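Long-range contacts in CADD-like protein of unknown function (Nostoc punctiforme, PDB 3B5O), which is of unknown function but belongs to the heme-oxygenase-like, CADD-related all-helical proteins and may be an oxidoreductase: residues V44-S49 with L107-K112; S117-K122 with Q219-E224. One frame throughout, in Å; residues are numbered along the deposited sequence. Where two conformers were deposited one is given.

Contacts 1 and 2 lie about 15 Å apart, centre to centre, in an all-helical chain. Contact 1 sets helix 38-68 against the irregular linker that follows helix 95-107; contact 2 pairs the start of the next helix, 118-131, with helix 204-230. The first is the more buried and rests on valines, one hydrogen bond from a glutamine amide and one water; the second is buried on its indole side and carries a salt bridge on its exposed side. Helix 38-68 ties them together: Gln-47, next to the glutamine of contact 1, probably bonds through OE1 to Thr-120 OG1 and Ser-117 N, while Tyr-48 packs on Trp-221.

Contact 1 of 2, residues V44-S49 with L107-K112; sequences VMQQYS and LGVAVK
Gln-46 reaches across to the linker and gives NE2 to Ala-110 O at 3.0 Å, the single direct hydrogen bond between the two segments. The donor sits nearly in line with the carbonyl, with a C=O...N angle of 166°, while the oxygen stands somewhat out of the glutamine's amide plane. The shaft of the side chain works too: CG lies 3.9 Å from Val-109 CG1 and just as far from CG1 of Val-111. That second methyl also sits over the helix backbone, 3.8 Å from Gln-46 CA. Val-111 CG1 is swung there by a chi1 of -49°, anti to its own carbonyl carbon.

One turn along, Ser-49 meets the same valine with OG 3.4 Å from Val-111 CB. Its hydroxyl donates back to Gln-46 O at 2.7 Å, and accepts from a water that also donates to Val-111 O. Two hydrogen bonds thus fix the hydroxyl, and the water joins helix to linker beside the apolar contact.

Further out, Val-111 rests on Ala-100 and Leu-103 of helix 95-107, and its carbonyl accepts from Thr-114 OG1. Gly-108, just past the end of that helix and with positive phi, leads into the extended Val-109 and Ala-110. The result is an interhelical connection laid against a long helix of an all-helical bundle, consistent with the heme-oxygenase-like fold.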
loop_
_atom_site.group_PDB
_atom_site.type_symbol
_atom_site.label_atom_id
_atom_site.label_comp_id
_atom_site.label_asym_id
_atom_site.label_seq_id
_atom_site.Cartn_x
_atom_site.Cartn_y
_atom_site.Cartn_z
ATOM N N VAL A 44 -1.406 8.881 -12.349
ATOM C CA VAL A 44 -1.782 8.010 -11.252
ATOM C C VAL A 44 -0.566 7.190 -10.764
ATOM O O VAL A 44 -0.347 7.056 -9.563
ATOM C CB VAL A 44 -2.950 7.057 -11.653
ATOM C CG1 VAL A 44 -3.153 5.950 -10.600
ATOM C CG2 VAL A 44 -4.230 7.862 -11.915
HETATM N N MSE A 45 0.211 6.631 -11.687
HETATM C CA MSE A 45 1.354 5.817 -11.325
HETATM C C MSE A 45 2.467 6.621 -10.660
HETATM O O MSE A 45 3.112 6.129 -9.737
HETATM C CB MSE A 45 1.902 5.062 -12.543
HETATM C CG MSE A 45 1.028 3.859 -12.974
HETATM SE SE MSE A 45 0.597 2.647 -11.504
HETATM C CE MSE A 45 2.404 2.376 -11.009
ATOM N N GLN A 46 2.655 7.854 -11.088
ATOM C CA GLN A 46 3.615 8.728 -10.427
ATOM C C GLN A 46 3.215 8.961 -8.978
ATOM O O GLN A 46 4.035 8.866 -8.064
ATOM C CB GLN A 46 3.684 10.072 -11.117
ATOM C CG GLN A 46 4.329 10.054 -12.492
ATOM C CD GLN A 46 4.212 11.392 -13.187
ATOM O OE1 GLN A 46 3.218 12.103 -13.048
ATOM N NE2 GLN A 46 5.259 11.756 -13.932
ATOM N N GLN A 47 1.956 9.304 -8.761
ATOM C CA GLN A 47 1.468 9.496 -7.388
ATOM C C GLN A 47 1.487 8.220 -6.577
ATOM O O GLN A 47 1.892 8.225 -5.401
ATOM C CB GLN A 47 0.068 10.105 -7.396
ATOM C CG GLN A 47 0.084 11.520 -7.894
ATOM C CD GLN A 47 0.880 12.461 -6.976
ATOM O OE1 GLN A 47 0.725 12.436 -5.759
ATOM N NE2 GLN A 47 1.751 13.293 -7.576
ATOM N N TYR A 48 1.049 7.125 -7.185
ATOM C CA TYR A 48 1.052 5.852 -6.489
ATOM C C TYR A 48 2.444 5.534 -5.952
ATOM O O TYR A 48 2.588 5.072 -4.824
ATOM C CB TYR A 48 0.564 4.705 -7.373
ATOM C CG TYR A 48 0.858 3.401 -6.732
ATOM C CD1 TYR A 48 0.070 2.922 -5.691
ATOM C CD2 TYR A 48 2.021 2.707 -7.051
ATOM C CE1 TYR A 48 0.426 1.737 -5.040
ATOM C CE2 TYR A 48 2.345 1.538 -6.434
ATOM C CZ TYR A 48 1.571 1.071 -5.425
ATOM O OH TYR A 48 1.947 -0.109 -4.805
ATOM N N SER A 49 3.465 5.779 -6.759
ATOM C CA SER A 49 4.813 5.393 -6.393
ATOM C C SER A 49 5.295 5.980 -5.066
ATOM O O SER A 49 6.183 5.422 -4.426
ATOM C CB SER A 49 5.780 5.742 -7.516
ATOM O OG SER A 49 6.053 7.121 -7.591
ATOM N N LEU A 107 8.433 3.043 -19.905
ATOM C CA LEU A 107 7.492 4.059 -20.371
ATOM C C LEU A 107 8.063 5.449 -20.604
ATOM O O LEU A 107 7.379 6.302 -21.184
ATOM C CB LEU A 107 6.360 4.202 -19.346
ATOM C CG LEU A 107 5.592 2.932 -19.009
ATOM C CD1 LEU A 107 4.636 3.205 -17.843
ATOM C CD2 LEU A 107 4.825 2.418 -20.240
ATOM N N GLY A 108 9.277 5.711 -20.134
ATOM C CA GLY A 108 9.783 7.075 -20.108
ATOM C C GLY A 108 8.995 7.935 -19.125
ATOM O O GLY A 108 8.964 9.159 -19.248
ATOM N N VAL A 109 8.356 7.287 -18.152
ATOM C CA VAL A 109 7.610 7.984 -17.109
ATOM C C VAL A 109 8.549 8.090 -15.928
ATOM O O VAL A 109 8.903 7.083 -15.319
ATOM C CB VAL A 109 6.318 7.233 -16.702
ATOM C CG1 VAL A 109 5.670 7.875 -15.462
ATOM C CG2 VAL A 109 5.331 7.217 -17.858
ATOM N N ALA A 110 8.969 9.316 -15.648
ATOM C CA ALA A 110 9.816 9.609 -14.503
ATOM C C ALA A 110 8.918 9.756 -13.278
ATOM O O ALA A 110 7.930 10.497 -13.344
ATOM C CB ALA A 110 10.579 10.899 -14.754
ATOM N N VAL A 111 9.213 9.015 -12.205
ATOM C CA VAL A 111 8.466 9.171 -10.943
ATOM C C VAL A 111 9.311 9.622 -9.756
ATOM O O VAL A 111 8.770 10.111 -8.777
ATOM C CB VAL A 111 7.707 7.875 -10.482
ATOM C CG1 VAL A 111 6.883 7.282 -11.613
ATOM C CG2 VAL A 111 8.656 6.842 -9.913
ATOM N N LYS A 112 10.627 9.459 -9.854
ATOM C CA LYS A 112 11.498 10.006 -8.840
ATOM C C LYS A 112 11.343 11.516 -8.858
ATOM O O LYS A 112 11.087 12.132 -9.901
ATOM C CB LYS A 112 12.947 9.557 -9.053
ATOM C CG LYS A 112 13.153 8.083 -8.713
ATOM C CD LYS A 112 14.559 7.593 -9.060
HETATM O O HOH W 1 7.956 8.626 -6.298
#

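Contact 2 of 2, residues S117-K122 with Q219-E224; sequences SVATSK and QVWWQE
Trp-221 brings CD1 of its indole against Ala-119, 3.6 Å from the carbonyl O and 4.2 Å from CB. Its NE1 donates to Thr-120 OG1 at 2.9 Å, almost straight at 168°, with the oxygen close to the ring plane at the edge. CG lies anti to the backbone N, chi1 175°, which turns the indole toward helix 118-131. The hydroxyl it meets is held from elsewhere as well: Thr-120 OG1 also bonds Gln-47 OE1 on helix 38-68, so a buried polar group has partners on two helices. Tyr-48 and Phe-51 of that same helix pack against the indole.

Between the two helices Ala-119 CB touches Glu-224 CB at 3.7 Å, and the small side chain lets the backbones come near. The short axes pass 9.2 Å apart and run antiparallel, at 173°, a neighbouring pair in the helical bundle expected of the heme-oxygenase-like clan. Helix 118-131 begins here: Ser-117 is its N-cap, OG accepting from Thr-120 N, and Glu-228, a turn beyond Glu-224, hydrogen-bonds Ser-117 OG through OE1 and Ala-119 N through OE2.

On the exposed side Lys-122 stretches out and bends at chi4, setting NZ 2.8 Å from Glu-224 OE2 in a salt bridge that uses the syn lone pair. The two side chains cross at about a right angle. A water donates to Ala-119 O; its very short link to Glu-224 OE1 is doubtful.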
loop_
_atom_site.group_PDB
_atom_site.type_symbol
_atom_site.label_atom_id
_atom_site.label_comp_id
_atom_site.label_asym_id
_atom_site.label_seq_id
_atom_site.Cartn_x
_atom_site.Cartn_y
_atom_site.Cartn_z
ATOM N N SER A 117 0.583 15.090 -4.676
ATOM C CA SER A 117 -0.547 15.921 -4.994
ATOM C C SER A 117 -1.340 16.311 -3.744
ATOM O O SER A 117 -1.060 15.851 -2.633
ATOM C CB SER A 117 -1.453 15.175 -5.976
ATOM O OG SER A 117 -2.064 14.069 -5.312
ATOM N N VAL A 118 -2.373 17.128 -3.914
ATOM C CA VAL A 118 -3.268 17.397 -2.798
ATOM C C VAL A 118 -3.730 16.077 -2.169
ATOM O O VAL A 118 -3.700 15.925 -0.947
ATOM C CB VAL A 118 -4.482 18.250 -3.229
ATOM C CG1 VAL A 118 -5.509 18.377 -2.135
ATOM C CG2 VAL A 118 -4.036 19.673 -3.675
ATOM N N ALA A 119 -4.220 15.157 -3.005
ATOM C CA ALA A 119 -4.741 13.880 -2.481
ATOM C C ALA A 119 -3.664 13.047 -1.783
ATOM O O ALA A 119 -3.901 12.474 -0.721
ATOM C CB ALA A 119 -5.374 13.051 -3.596
ATOM N N THR A 120 -2.489 12.946 -2.385
ATOM C CA THR A 120 -1.425 12.144 -1.798
ATOM C C THR A 120 -0.891 12.765 -0.517
ATOM O O THR A 120 -0.630 12.057 0.468
ATOM C CB THR A 120 -0.346 11.870 -2.808
ATOM O OG1 THR A 120 -0.972 11.288 -3.969
ATOM C CG2 THR A 120 0.733 10.922 -2.252
ATOM N N SER A 121 -0.778 14.084 -0.493
ATOM C CA SER A 121 -0.349 14.741 0.733
ATOM C C SER A 121 -1.379 14.511 1.853
ATOM O O SER A 121 -1.019 14.278 3.012
ATOM C CB SER A 121 -0.105 16.229 0.487
ATOM O OG SER A 121 0.235 16.869 1.701
ATOM N N LYS A 122 -2.661 14.590 1.512
ATOM C CA LYS A 122 -3.715 14.330 2.477
ATOM C C LYS A 122 -3.647 12.899 2.996
ATOM O O LYS A 122 -3.784 12.665 4.199
ATOM C CB LYS A 122 -5.071 14.645 1.816
ATOM C CG LYS A 122 -6.311 14.329 2.616
ATOM C CD LYS A 122 -7.587 14.827 1.809
ATOM C CE LYS A 122 -8.910 14.388 2.325
ATOM N NZ LYS A 122 -9.103 12.956 2.150
ATOM N N GLN A 219 -8.577 3.892 0.509
ATOM C CA GLN A 219 -9.675 3.961 -0.450
ATOM C C GLN A 219 -10.014 5.385 -0.875
ATOM O O GLN A 219 -10.204 5.665 -2.064
ATOM C CB GLN A 219 -10.902 3.204 0.057
ATOM C CG GLN A 219 -12.129 3.460 -0.820
ATOM C CD GLN A 219 -13.102 2.336 -0.838
ATOM O OE1 GLN A 219 -12.759 1.223 -1.198
ATOM N NE2 GLN A 219 -14.349 2.629 -0.480
ATOM N N VAL A 220 -10.114 6.275 0.104
ATOM C CA VAL A 220 -10.347 7.683 -0.166
ATOM C C VAL A 220 -9.295 8.239 -1.129
ATOM O O VAL A 220 -9.621 8.944 -2.063
ATOM C CB VAL A 220 -10.448 8.497 1.159
ATOM C CG1 VAL A 220 -10.222 9.981 0.906
ATOM C CG2 VAL A 220 -11.816 8.234 1.826
ATOM N N TRP A 221 -8.037 7.879 -0.915
ATOM C CA TRP A 221 -6.945 8.309 -1.793
ATOM C C TRP A 221 -7.129 7.841 -3.218
ATOM O O TRP A 221 -7.014 8.636 -4.152
ATOM C CB TRP A 221 -5.619 7.830 -1.229
ATOM C CG TRP A 221 -4.406 8.080 -2.043
ATOM C CD1 TRP A 221 -3.890 9.277 -2.416
ATOM C CD2 TRP A 221 -3.486 7.078 -2.475
ATOM N NE1 TRP A 221 -2.725 9.083 -3.108
ATOM C CE2 TRP A 221 -2.432 7.744 -3.131
ATOM C CE3 TRP A 221 -3.445 5.680 -2.356
ATOM C CZ2 TRP A 221 -1.332 7.064 -3.642
ATOM C CZ3 TRP A 221 -2.373 5.000 -2.870
ATOM C CH2 TRP A 221 -1.320 5.698 -3.518
ATOM N N TRP A 222 -7.430 6.568 -3.403
ATOM C CA TRP A 222 -7.652 6.072 -4.765
ATOM C C TRP A 222 -8.777 6.842 -5.461
ATOM O O TRP A 222 -8.679 7.168 -6.633
ATOM C CB TRP A 222 -7.967 4.567 -4.739
ATOM C CG TRP A 222 -6.744 3.710 -4.673
ATOM C CD1 TRP A 222 -6.238 3.055 -3.589
ATOM C CD2 TRP A 222 -5.835 3.470 -5.743
ATOM N NE1 TRP A 222 -5.077 2.396 -3.921
ATOM C CE2 TRP A 222 -4.809 2.643 -5.244
ATOM C CE3 TRP A 222 -5.795 3.872 -7.087
ATOM C CZ2 TRP A 222 -3.772 2.204 -6.040
ATOM C CZ3 TRP A 222 -4.757 3.438 -7.865
ATOM C CH2 TRP A 222 -3.763 2.620 -7.344
ATOM N N GLN A 223 -9.853 7.111 -4.725
ATOM C CA GLN A 223 -10.984 7.851 -5.273
ATOM C C GLN A 223 -10.566 9.269 -5.652
ATOM O O GLN A 223 -10.894 9.774 -6.736
ATOM C CB GLN A 223 -12.139 7.855 -4.278
ATOM C CG GLN A 223 -12.697 6.462 -4.049
ATOM C CD GLN A 223 -13.700 6.369 -2.933
ATOM O OE1 GLN A 223 -13.634 7.106 -1.945
ATOM N NE2 GLN A 223 -14.653 5.425 -3.082
ATOM N N GLU A 224 -9.796 9.911 -4.779
ATOM C CA GLU A 224 -9.406 11.288 -5.021
ATOM C C GLU A 224 -8.386 11.382 -6.130
ATOM O O GLU A 224 -8.397 12.348 -6.923
ATOM C CB GLU A 224 -8.843 11.915 -3.737
ATOM C CG GLU A 224 -9.884 12.129 -2.691
ATOM C CD GLU A 224 -9.325 12.464 -1.319
ATOM O OE1 GLU A 224 -8.107 12.400 -1.153
ATOM O OE2 GLU A 224 -10.132 12.785 -0.446
HETATM O O HOH W 2 -6.306 11.281 0.168
#